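Local coordinates for probable ABC transporter phosphite binding protein PhnD1 (Prochlorococcus marinus str. MIT 9301, PDB 5LQ5) that binds inorganic phosphite strongly as the probable solute-binding component of an ABC transporter, with only very weak affinity for methylphosphonate and phosphate, at residues P42-N45 against Y46-V50. Sequence-based numbering, arbitrary orientation.
Sequences PVIN and YIAAV. With PO3 (phosphite ion), chain B.
With CG lying between its own backbone N and carbonyl carbon (chi1 61°), N45, the N-cap of helix 46-54, folds its side chain back to the amide of A48. OD1 of N45 accepts from A48 N at 2.8 Å, the donor standing almost straight beyond the amide C=O (173°). The backbone oxygen of N45 takes the next amide in a longer bond, A49 N to N45 O at 3.3 Å, which opens the first helical turn. Before the cap, the chain bends so that V43 and I44 both touch the methyl of A48: V43 CB lies 3.8 Å from A48 CB, and I44 CG1 touches the same methyl more loosely. An alanine in place of N45 would probably leave the amide of A48 without its capping acceptor and the helix start less firmly fixed. Directly after the cap, Y46, the first residue of the helix, carries its ring to the phosphite, its OH donating to O3 at 2.6 Å, while S126, T127, S128 and H158 bind the same ion. The loop links strand 37-40, outermost in its sheet, to helix 46-54, where A49 and V50 pack on F63 of strand 60-63 and V50 also meets helix 65-74.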
loop_
_atom_site.group_PDB
_atom_site.type_symbol
_atom_site.label_atom_id
_atom_site.label_comp_id
_atom_site.label_asym_id
_atom_site.label_seq_id
_atom_site.Cartn_x
_atom_site.Cartn_y
_atom_site.Cartn_z
ATOM N N PRO A 42 -9.774 4.080 -11.430
ATOM C CA PRO A 42 -8.980 2.861 -11.206
ATOM C C PRO A 42 -7.854 2.649 -12.215
ATOM O O PRO A 42 -7.932 3.099 -13.344
ATOM C CB PRO A 42 -10.016 1.720 -11.303
ATOM C CG PRO A 42 -11.335 2.381 -11.103
ATOM C CD PRO A 42 -11.177 3.747 -11.714
ATOM N N VAL A 43 -6.817 1.950 -11.764
ATOM C CA VAL A 43 -5.720 1.515 -12.640
ATOM C C VAL A 43 -5.494 0.018 -12.542
ATOM O O VAL A 43 -5.869 -0.599 -11.554
ATOM C CB VAL A 43 -4.422 2.266 -12.312
ATOM C CG1 VAL A 43 -4.630 3.755 -12.575
ATOM C CG2 VAL A 43 -3.949 1.947 -10.880
ATOM N N ILE A 44 -4.777 -0.533 -13.514
ATOM C CA ILE A 44 -4.590 -1.998 -13.560
ATOM C C ILE A 44 -3.528 -2.557 -12.612
ATOM O O ILE A 44 -3.644 -3.706 -12.198
ATOM C CB ILE A 44 -4.349 -2.545 -14.989
ATOM C CG1 ILE A 44 -3.085 -1.943 -15.611
ATOM C CG2 ILE A 44 -5.610 -2.361 -15.836
ATOM C CD1 ILE A 44 -2.607 -2.731 -16.825
ATOM N N ASN A 45 -2.495 -1.760 -12.279
ATOM C CA ASN A 45 -1.370 -2.257 -11.453
ATOM C C ASN A 45 -0.611 -1.087 -10.817
ATOM O O ASN A 45 -0.963 0.080 -11.042
ATOM C CB ASN A 45 -0.480 -3.213 -12.249
ATOM C CG ASN A 45 0.155 -2.576 -13.473
ATOM O OD1 ASN A 45 0.469 -1.376 -13.487
ATOM N ND2 ASN A 45 0.331 -3.369 -14.520
ATOM N N TYR A 46 0.382 -1.397 -9.974
ATOM C CA TYR A 46 1.110 -0.345 -9.278
ATOM C C TYR A 46 1.868 0.557 -10.254
ATOM O O TYR A 46 1.940 1.745 -10.041
ATOM C CB TYR A 46 2.099 -0.914 -8.289
ATOM C CG TYR A 46 1.565 -1.406 -6.927
ATOM C CD1 TYR A 46 2.233 -1.084 -5.745
ATOM C CD2 TYR A 46 0.463 -2.237 -6.820
ATOM C CE1 TYR A 46 1.807 -1.558 -4.536
ATOM C CE2 TYR A 46 0.073 -2.775 -5.605
ATOM C CZ TYR A 46 0.727 -2.418 -4.454
ATOM O OH TYR A 46 0.345 -2.915 -3.219
ATOM N N ILE A 47 2.420 -0.025 -11.323
ATOM C CA ILE A 47 3.158 0.779 -12.289
ATOM C C ILE A 47 2.235 1.803 -12.916
ATOM O O ILE A 47 2.619 2.947 -13.123
ATOM C CB ILE A 47 3.851 -0.093 -13.340
ATOM C CG1 ILE A 47 5.039 -0.771 -12.712
ATOM C CG2 ILE A 47 4.303 0.733 -14.541
ATOM C CD1 ILE A 47 5.629 -1.888 -13.567
ATOM N N ALA A 48 1.025 1.380 -13.212
ATOM C CA ALA A 48 0.026 2.266 -13.843
ATOM C C ALA A 48 -0.340 3.452 -12.931
ATOM O O ALA A 48 -0.719 4.529 -13.410
ATOM C CB ALA A 48 -1.220 1.504 -14.258
ATOM N N ALA A 49 -0.300 3.237 -11.628
ATOM C CA ALA A 49 -0.539 4.335 -10.687
ATOM C C ALA A 49 0.566 5.393 -10.767
ATOM O O ALA A 49 0.301 6.596 -10.854
ATOM C CB ALA A 49 -0.704 3.790 -9.279
ATOM N N VAL A 50 1.807 4.910 -10.811
ATOM C CA VAL A 50 2.966 5.791 -10.938
ATOM C C VAL A 50 2.931 6.514 -12.296
ATOM O O VAL A 50 3.081 7.746 -12.387
ATOM C CB VAL A 50 4.282 5.040 -10.737
ATOM C CG1 VAL A 50 5.446 6.010 -10.992
ATOM C CG2 VAL A 50 4.354 4.478 -9.316
HETATM P P PO3 B . 2.271 -1.060 -0.277
HETATM O O1 PO3 B . 2.721 -1.521 1.149
HETATM O O2 PO3 B . 3.403 -0.342 -1.120
HETATM O O3 PO3 B . 1.624 -2.230 -1.069
#